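PDB 1G66: acetyl xylan esterase II from Penicillium purpurogenum, which catalyses the hydrolysis of acetyl esters, removing acetyl groups from xylan as a serine hydrolase of the cutinase family. Local coordinates for residues A[28-33]-A[199-203]. Residues are numbered along the deposited sequence; the frame is centred on the assembly and turned at random.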
ATOM      1  N   GLY A  28      14.635  -0.309  -3.059  1.00  8.59           N
ATOM      2  CA  GLY A  28      15.389  -0.948  -2.011  1.00  9.12           C
ATOM      3  C   GLY A  28      15.264  -2.465  -2.096  1.00  7.93           C
ATOM      4  O   GLY A  28      16.258  -3.183  -1.936  1.00  8.22           O
ATOM      5  N   VAL A  29      14.043  -2.945  -2.349  1.00  7.02           N
ATOM      6  CA  VAL A  29      13.856  -4.389  -2.460  1.00  6.62           C
ATOM      7  C   VAL A  29      14.558  -4.909  -3.710  1.00  7.08           C
ATOM      8  O   VAL A  29      15.251  -5.931  -3.637  1.00  7.67           O
ATOM      9  CB  VAL A  29      12.355  -4.736  -2.468  1.00  7.14           C
ATOM     10  CG1 VAL A  29      12.161  -6.213  -2.717  1.00  9.14           C
ATOM     11  CG2 VAL A  29      11.740  -4.285  -1.142  1.00  8.46           C
ATOM     12  N   LEU A  30      14.389  -4.235  -4.830  1.00  6.85           N
ATOM     13  CA  LEU A  30      15.019  -4.729  -6.040  1.00  8.47           C
ATOM     14  C   LEU A  30      16.509  -4.788  -5.908  1.00  9.01           C
ATOM     15  O   LEU A  30      17.146  -5.716  -6.419  1.00 13.10           O
ATOM     16  CB  LEU A  30      14.679  -3.812  -7.200  1.00  8.70           C
ATOM     17  CG  LEU A  30      13.233  -3.844  -7.703  1.00  9.85           C
ATOM     18  CD1 LEU A  30      12.964  -2.725  -8.673  1.00 14.34           C
ATOM     19  CD2 LEU A  30      12.887  -5.133  -8.341  1.00 19.14           C
ATOM     20  N   SER A  31      17.115  -3.821  -5.244  1.00  7.45           N
ATOM     21  CA  SER A  31      18.550  -3.829  -5.105  1.00  8.61           C
ATOM     22  C   SER A  31      19.020  -4.857  -4.076  1.00  7.29           C
ATOM     23  O   SER A  31      20.146  -5.310  -4.202  1.00  9.03           O
ATOM     24  CB  SER A  31      18.986  -2.501  -4.505  0.56 13.78           C
ATOM     25  OG  SER A  31      18.764  -2.198  -3.143  0.56 17.67           O
ATOM     26  N   ALA A  32      18.163  -5.247  -3.145  1.00  6.95           N
ATOM     27  CA  ALA A  32      18.495  -6.264  -2.168  1.00  7.29           C
ATOM     28  C   ALA A  32      18.404  -7.671  -2.771  1.00  7.57           C
ATOM     29  O   ALA A  32      18.952  -8.612  -2.176  1.00  8.39           O
ATOM     30  CB  ALA A  32      17.585  -6.165  -0.966  1.00  8.45           C
ATOM     31  N   TYR A  33      17.691  -7.793  -3.842  1.00  8.14           N
ATOM     32  CA  TYR A  33      17.404  -9.101  -4.463  1.00  7.77           C
ATOM     33  C   TYR A  33      17.609  -9.023  -5.959  1.00  8.37           C
ATOM     34  O   TYR A  33      16.660  -8.943  -6.729  1.00  8.07           O
ATOM     35  CB  TYR A  33      15.982  -9.556  -4.133  1.00  7.54           C
ATOM     36  CG  TYR A  33      15.779  -9.810  -2.665  1.00  7.57           C
ATOM     37  CD1 TYR A  33      15.225  -8.866  -1.818  1.00  8.31           C
ATOM     38  CD2 TYR A  33      16.179 -10.995  -2.072  1.00  8.14           C
ATOM     39  CE1 TYR A  33      15.062  -9.103  -0.483  1.00  8.50           C
ATOM     40  CE2 TYR A  33      16.010 -11.253  -0.714  1.00  8.48           C
ATOM     41  CZ  TYR A  33      15.458 -10.278   0.076  1.00  8.85           C
ATOM     42  OH  TYR A  33      15.246 -10.457   1.432  1.00 10.71           O
ATOM     43  N   LEU A 199      12.566  -1.900   4.461  1.00  5.95           N
ATOM     44  CA  LEU A 199      13.393  -2.911   3.789  1.00  5.99           C
ATOM     45  C   LEU A 199      13.804  -4.020   4.754  1.00  5.90           C
ATOM     46  O   LEU A 199      13.813  -5.192   4.385  1.00  6.32           O
ATOM     47  CB  LEU A 199      14.613  -2.226   3.195  1.00  7.62           C
ATOM     48  CG  LEU A 199      15.604  -3.160   2.522  1.00  8.76           C
ATOM     49  CD1 LEU A 199      14.962  -3.925   1.343  1.00  9.61           C
ATOM     50  CD2 LEU A 199      16.847  -2.406   2.067  1.00 13.43           C
ATOM     51  N   ALA A 200      14.138  -3.653   5.983  1.00  6.44           N
ATOM     52  CA  ALA A 200      14.478  -4.671   6.965  1.00  6.93           C
ATOM     53  C   ALA A 200      13.329  -5.634   7.186  1.00  6.11           C
ATOM     54  O   ALA A 200      13.501  -6.844   7.315  1.00  6.62           O
ATOM     55  CB  ALA A 200      14.908  -4.003   8.268  1.00  8.52           C
ATOM     56  N   PHE A 201      12.119  -5.062   7.251  1.00  5.76           N
ATOM     57  CA  PHE A 201      10.967  -5.937   7.411  1.00  5.61           C
ATOM     58  C   PHE A 201      10.796  -6.852   6.214  1.00  5.31           C
ATOM     59  O   PHE A 201      10.595  -8.046   6.371  1.00  6.00           O
ATOM     60  CB  PHE A 201       9.720  -5.067   7.605  1.00  5.53           C
ATOM     61  CG  PHE A 201       8.467  -5.879   7.751  1.00  5.17           C
ATOM     62  CD1 PHE A 201       8.189  -6.582   8.888  1.00  6.26           C
ATOM     63  CD2 PHE A 201       7.537  -5.937   6.703  1.00  5.78           C
ATOM     64  CE1 PHE A 201       7.031  -7.306   9.035  1.00  6.71           C
ATOM     65  CE2 PHE A 201       6.356  -6.650   6.837  1.00  5.86           C
ATOM     66  CZ  PHE A 201       6.099  -7.355   8.018  1.00  7.08           C
ATOM     67  N   VAL A 202      10.863  -6.301   5.011  1.00  5.33           N
ATOM     68  CA  VAL A 202      10.742  -7.120   3.817  1.00  5.36           C
ATOM     69  C   VAL A 202      11.784  -8.241   3.864  1.00  5.83           C
ATOM     70  O   VAL A 202      11.452  -9.401   3.572  1.00  6.74           O
ATOM     71  CB  VAL A 202      10.859  -6.264   2.552  1.00  5.43           C
ATOM     72  CG1 VAL A 202      10.962  -7.157   1.309  1.00  6.48           C
ATOM     73  CG2 VAL A 202       9.720  -5.283   2.432  1.00  5.96           C
ATOM     74  N   LYS A 203      13.047  -7.876   4.123  1.00  6.76           N
ATOM     75  CA  LYS A 203      14.057  -8.929   4.147  1.00  7.99           C
ATOM     76  C   LYS A 203      13.763 -10.004   5.184  1.00  8.74           C
ATOM     77  O   LYS A 203      14.028 -11.186   4.958  1.00 10.64           O
ATOM     78  CB  LYS A 203      15.415  -8.278   4.461  1.00 11.35           C
ATOM     79  CG  LYS A 203      15.949  -7.496   3.228  1.00 11.24           C
ATOM     80  CD  LYS A 203      17.230  -6.836   3.700  1.00 20.17           C
ATOM     81  CE  LYS A 203      18.058  -6.399   2.548  1.00 30.27           C
ATOM     82  NZ  LYS A 203      19.419  -6.075   3.164  1.00 39.38           N
TER
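The side chain of Lys-203 passes from the phenol of Tyr-33, the first residue after helix 23-32, to the methyl of Ala-32. Its CB lies 3.7 Å from Tyr-33 OH, and CG sits 3.5 Å from the same oxygen while also nearing ring atom CE1. With CG anti to its own carbonyl carbon (chi1 -74°) and the chain extended from there on, the methylenes pass the phenol obliquely and bring CE to 3.6 Å from Ala-32 CB. Lys-203 CA, 3.3 Å from Tyr-33 OH, adds to these van der Waals contacts. The phenol oxygen is hydrogen-bonded to OXT of the C-terminal Gly-207, which ties Tyr-33 to the end of the chain.

Helices 23-32 and 190-206 pack side by side on one face of the parallel sheet of this alpha/beta-hydrolase fold: the local axes come within 10.3 Å and cross at -48°. Val-29 rests on Val-7 of strand 5-10, and Val-202 on Ala-127 and Ile-129 of strand 125-131. Between the helices, Val-29 CG2 meets Val-202 CG1 at 3.9 Å, the two side chains crossing at about a right angle. Leu-199 extends toward helix 23-32 and lays CD1 against both Val-29 CG2 and Ala-32 CB, 3.6 Å from Gly-28 O. That carbonyl accepts bonds from Ala-32 N and Ser-31 OG, both arriving from one face of its plane.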